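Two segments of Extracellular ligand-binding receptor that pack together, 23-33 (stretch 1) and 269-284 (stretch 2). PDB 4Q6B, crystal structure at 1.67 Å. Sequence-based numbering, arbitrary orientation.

Stretch 1 (23-33) DDLFAEGLELA
Stretch 2 (269-284) DFVEAFRREYGQPPTS

When two helices cross at a steep angle, the contact can be followed through the rotamers of a few residues, and the contact between residues 23-33 and 269-284 of this extracellular ligand-binding receptor is a compact example. Helix 26-33 and helix 269-278 run with an angle of 110° between their N-to-C directions, and their axes come no closer than 10.7 Å, a gap bridged by side chains. The register is set by three CA pairs: Leu32 CA to Phe274 CA at 7.1 Å, Glu28 CA to Tyr278 CA at 7.5 Å, and Leu25 CA to Thr283 CA at 6.5 Å. Together the stretches bury 594 Å².

Leu32 is the knob. With chi1 t (-165°) and chi2 p (69°), it sits among Ala273, Phe274, Glu277 and Tyr278. Leu32 CD2 lies 3.9 Å from Phe274 CB, 4.1 Å from Ala273 CB and 4.0 Å from Phe270 CD1, while Leu32 CD1 lies 4.1 Å from Glu277 CB. Phe270 and Phe274 both leave their backbone sideways, yet chi1 t (165° and -173°) brings each ring nearer to the first stretch. Phe274 CE2 reaches 3.8 Å from Gly29 N, at the ring edge, where the glycine presents backbone alone.

Tyr278, the last helical residue (phi/psi -115/-14), adopts chi1 m (-57°) and chi2 -67°, which lays its ring alongside the first helix. Glu28 CB stands 3.7 Å from the centroid of the Tyr278 ring, 6° off the normal, a CH-pi contact. Chi1 m (-76°) keeps Glu28 CG over the same face, and chi2 p (77°) then turns the chain so that its end leads away. One turn on, Glu31 is extended (chi1 t, chi2 t, chi3 77°) and accepts a 2.6 Å hydrogen bond at OE1 from Tyr278 OH. Thus the same tyrosine is packed on its face and tethered at its hydroxyl.

Beyond Tyr278, Gly279 leaves the helix with positive phi (78/21), and extended residues 280-283 carry the chain past Leu25, the N-cap residue of the first helix (phi/psi 60/23). Leu25, chi1 m and chi2 t, places CD1 4.0 Å from Phe274 CZ and 3.5 Å from Pro281 O, with CD2 3.7 Å from Gln280 NE2. Thr283, itself an N-cap with chi1 p (55°), donates from OG1 to Asp24 O at 2.6 Å, and its side chain also caps a backbone nitrogen just past the stretch. Asp24, chi1 p (62°), accepts at OD1 from Phe26 N (3.0 Å), within the same turn that presents the Asp24 carbonyl.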

# COMPACT_ATOMS: atom_id res chain seq x y z
N ASP A 23 10.92 7.97 -7.30
CA ASP A 23 12.18 7.28 -7.05
C ASP A 23 11.96 6.20 -6.01
O ASP A 23 12.65 6.20 -4.98
CB ASP A 23 13.23 8.25 -6.47
CG ASP A 23 13.31 9.56 -7.22
OD1 ASP A 23 13.20 10.63 -6.55
OD2 ASP A 23 13.52 9.54 -8.46
N ASP A 24 11.04 5.29 -6.26
CA ASP A 24 10.62 4.38 -5.18
C ASP A 24 11.10 2.93 -5.34
O ASP A 24 10.61 2.02 -4.63
CB ASP A 24 9.09 4.41 -5.13
CG ASP A 24 8.46 3.93 -6.42
OD1 ASP A 24 9.20 3.62 -7.42
OD2 ASP A 24 7.21 3.82 -6.44
N LEU A 25 12.01 2.72 -6.29
CA LEU A 25 12.57 1.39 -6.59
C LEU A 25 11.53 0.36 -7.01
O LEU A 25 11.77 -0.85 -6.91
CB LEU A 25 13.42 0.86 -5.40
CG LEU A 25 14.60 1.74 -5.05
CD1 LEU A 25 15.35 1.25 -3.78
CD2 LEU A 25 15.57 1.84 -6.25
N PHE A 26 10.39 0.82 -7.51
CA PHE A 26 9.35 -0.12 -7.89
C PHE A 26 9.79 -0.94 -9.11
O PHE A 26 9.70 -2.19 -9.13
CB PHE A 26 8.07 0.63 -8.18
CG PHE A 26 6.94 -0.25 -8.54
CD1 PHE A 26 6.42 -1.15 -7.61
CD2 PHE A 26 6.35 -0.14 -9.80
CE1 PHE A 26 5.36 -1.95 -7.97
CE2 PHE A 26 5.30 -0.95 -10.18
CZ PHE A 26 4.79 -1.86 -9.24
N ALA A 27 10.34 -0.24 -10.11
CA ALA A 27 10.84 -0.91 -11.32
C ALA A 27 11.93 -1.93 -11.01
O ALA A 27 11.95 -3.00 -11.64
CB ALA A 27 11.34 0.14 -12.37
N GLU A 28 12.79 -1.62 -10.04
CA GLU A 28 13.85 -2.51 -9.61
C GLU A 28 13.26 -3.81 -9.01
O GLU A 28 13.71 -4.92 -9.31
CB GLU A 28 14.79 -1.80 -8.62
CG GLU A 28 15.74 -0.81 -9.28
CD GLU A 28 15.09 0.53 -9.69
OE1 GLU A 28 15.81 1.34 -10.31
OE2 GLU A 28 13.93 0.81 -9.37
N GLY A 29 12.26 -3.68 -8.15
CA GLY A 29 11.66 -4.87 -7.54
C GLY A 29 10.98 -5.77 -8.56
O GLY A 29 11.11 -7.00 -8.50
N LEU A 30 10.25 -5.16 -9.51
CA LEU A 30 9.65 -5.89 -10.64
C LEU A 30 10.72 -6.60 -11.43
O LEU A 30 10.57 -7.80 -11.77
CB LEU A 30 8.89 -4.97 -11.61
CG LEU A 30 7.76 -4.10 -11.05
CD1 LEU A 30 7.31 -3.11 -12.11
CD2 LEU A 30 6.56 -5.01 -10.65
N GLU A 31 11.81 -5.90 -11.76
CA GLU A 31 12.84 -6.48 -12.63
C GLU A 31 13.57 -7.66 -11.96
O GLU A 31 13.81 -8.69 -12.58
CB GLU A 31 13.83 -5.39 -13.09
CG GLU A 31 15.04 -5.88 -13.90
CD GLU A 31 16.08 -4.79 -14.18
OE1 GLU A 31 16.88 -4.44 -13.26
OE2 GLU A 31 16.10 -4.30 -15.33
N LEU A 32 13.84 -7.53 -10.67
CA LEU A 32 14.41 -8.64 -9.91
C LEU A 32 13.50 -9.89 -9.95
O LEU A 32 14.00 -11.00 -10.04
CB LEU A 32 14.68 -8.21 -8.47
CG LEU A 32 15.59 -9.14 -7.66
CD1 LEU A 32 17.07 -9.14 -8.11
CD2 LEU A 32 15.54 -8.80 -6.17
N ALA A 33 12.19 -9.71 -9.84
CA ALA A 33 11.27 -10.88 -9.87
C ALA A 33 11.20 -11.55 -11.23
O ALA A 33 11.17 -12.77 -11.33
CB ALA A 33 9.90 -10.45 -9.44
N ASP A 269 16.18 -13.78 1.48
CA ASP A 269 16.74 -14.05 0.15
C ASP A 269 16.54 -12.83 -0.77
O ASP A 269 17.46 -12.42 -1.52
CB ASP A 269 16.11 -15.30 -0.44
CG ASP A 269 16.57 -15.59 -1.83
OD1 ASP A 269 17.74 -15.93 -2.01
OD2 ASP A 269 15.75 -15.45 -2.77
N PHE A 270 15.34 -12.26 -0.70
CA PHE A 270 15.00 -11.08 -1.48
C PHE A 270 15.87 -9.87 -1.10
O PHE A 270 16.40 -9.16 -2.00
CB PHE A 270 13.53 -10.76 -1.28
CG PHE A 270 13.12 -9.39 -1.74
CD1 PHE A 270 12.99 -9.13 -3.08
CD2 PHE A 270 12.90 -8.35 -0.81
CE1 PHE A 270 12.59 -7.84 -3.52
CE2 PHE A 270 12.48 -7.05 -1.25
CZ PHE A 270 12.35 -6.81 -2.62
N VAL A 271 16.00 -9.61 0.20
CA VAL A 271 16.75 -8.43 0.65
C VAL A 271 18.21 -8.51 0.15
O VAL A 271 18.77 -7.51 -0.35
CB VAL A 271 16.67 -8.27 2.19
CG1 VAL A 271 17.81 -7.41 2.71
CG2 VAL A 271 15.31 -7.68 2.57
N GLU A 272 18.83 -9.69 0.29
CA GLU A 272 20.20 -9.89 -0.16
C GLU A 272 20.33 -9.76 -1.68
O GLU A 272 21.26 -9.09 -2.18
CB GLU A 272 20.73 -11.25 0.28
CG GLU A 272 22.17 -11.50 -0.17
CD GLU A 272 23.17 -10.50 0.40
OE1 GLU A 272 22.87 -9.84 1.42
OE2 GLU A 272 24.29 -10.39 -0.18
N ALA A 273 19.43 -10.41 -2.42
CA ALA A 273 19.44 -10.34 -3.88
C ALA A 273 19.25 -8.90 -4.34
O ALA A 273 19.95 -8.44 -5.27
CB ALA A 273 18.35 -11.24 -4.47
N PHE A 274 18.35 -8.19 -3.68
CA PHE A 274 18.03 -6.83 -4.13
C PHE A 274 19.26 -5.94 -3.88
O PHE A 274 19.73 -5.21 -4.78
CB PHE A 274 16.79 -6.31 -3.42
CG PHE A 274 16.32 -5.01 -3.96
CD1 PHE A 274 16.94 -3.84 -3.54
CD2 PHE A 274 15.32 -4.96 -4.90
CE1 PHE A 274 16.56 -2.60 -4.06
CE2 PHE A 274 14.92 -3.73 -5.42
CZ PHE A 274 15.56 -2.54 -4.98
N ARG A 275 19.80 -6.02 -2.66
CA ARG A 275 21.01 -5.29 -2.34
C ARG A 275 22.18 -5.57 -3.30
O ARG A 275 22.90 -4.65 -3.70
CB ARG A 275 21.46 -5.62 -0.92
CG ARG A 275 20.65 -4.97 0.16
CD ARG A 275 21.34 -5.22 1.51
NE ARG A 275 20.67 -4.53 2.60
CZ ARG A 275 21.00 -3.31 3.04
NH1 ARG A 275 21.99 -2.64 2.46
NH2 ARG A 275 20.33 -2.76 4.05
N ARG A 276 22.39 -6.84 -3.64
CA ARG A 276 23.48 -7.19 -4.55
C ARG A 276 23.30 -6.65 -5.96
O ARG A 276 24.27 -6.20 -6.59
CB ARG A 276 23.65 -8.71 -4.59
CG ARG A 276 24.61 -9.17 -5.68
CD ARG A 276 25.25 -10.49 -5.30
NE ARG A 276 24.55 -11.65 -5.86
CZ ARG A 276 24.98 -12.35 -6.90
NH1 ARG A 276 26.11 -12.01 -7.51
NH2 ARG A 276 24.28 -13.39 -7.35
N GLU A 277 22.07 -6.69 -6.46
CA GLU A 277 21.80 -6.22 -7.81
C GLU A 277 21.74 -4.68 -7.91
O GLU A 277 22.24 -4.10 -8.90
CB GLU A 277 20.49 -6.84 -8.32
CG GLU A 277 20.14 -6.44 -9.75
CD GLU A 277 21.16 -6.92 -10.80
OE1 GLU A 277 21.70 -8.04 -10.66
OE2 GLU A 277 21.43 -6.16 -11.76
N TYR A 278 21.19 -4.02 -6.88
CA TYR A 278 20.85 -2.58 -7.00
C TYR A 278 21.65 -1.68 -6.06
O TYR A 278 21.68 -0.47 -6.25
CB TYR A 278 19.34 -2.31 -6.88
CG TYR A 278 18.57 -3.09 -7.90
CD1 TYR A 278 18.71 -2.80 -9.26
CD2 TYR A 278 17.75 -4.15 -7.53
CE1 TYR A 278 18.04 -3.52 -10.23
CE2 TYR A 278 17.06 -4.88 -8.50
CZ TYR A 278 17.22 -4.57 -9.83
OH TYR A 278 16.55 -5.29 -10.80
N GLY A 279 22.32 -2.26 -5.07
CA GLY A 279 23.29 -1.49 -4.32
C GLY A 279 22.65 -0.56 -3.30
O GLY A 279 23.29 0.38 -2.84
N GLN A 280 21.42 -0.87 -2.92
CA GLN A 280 20.74 -0.14 -1.85
C GLN A 280 19.60 -1.03 -1.33
O GLN A 280 19.22 -2.01 -1.99
CB GLN A 280 20.22 1.20 -2.37
CG GLN A 280 19.36 1.06 -3.57
CD GLN A 280 19.10 2.37 -4.31
OE1 GLN A 280 18.77 3.40 -3.71
NE2 GLN A 280 19.22 2.34 -5.64
N PRO A 281 19.07 -0.71 -0.14
CA PRO A 281 18.02 -1.54 0.45
C PRO A 281 16.72 -1.46 -0.36
O PRO A 281 16.44 -0.40 -0.92
CB PRO A 281 17.77 -0.87 1.80
CG PRO A 281 18.98 -0.08 2.07
CD PRO A 281 19.39 0.43 0.74
N PRO A 282 15.94 -2.54 -0.40
CA PRO A 282 14.66 -2.40 -1.11
C PRO A 282 13.66 -1.57 -0.29
O PRO A 282 13.73 -1.55 0.94
CB PRO A 282 14.16 -3.84 -1.23
CG PRO A 282 14.80 -4.56 -0.04
CD PRO A 282 16.17 -3.91 0.10
N THR A 283 12.75 -0.91 -0.99
CA THR A 283 11.61 -0.22 -0.38
C THR A 283 10.41 -1.17 -0.24
O THR A 283 10.40 -2.27 -0.81
CB THR A 283 11.16 0.93 -1.28
OG1 THR A 283 10.86 0.41 -2.59
CG2 THR A 283 12.26 1.98 -1.42
N SER A 284 9.40 -0.74 0.51
CA SER A 284 8.14 -1.51 0.59
C SER A 284 7.49 -1.69 -0.80
O SER A 284 6.86 -2.72 -1.07
CB SER A 284 7.19 -0.79 1.55
OG SER A 284 6.79 0.46 1.01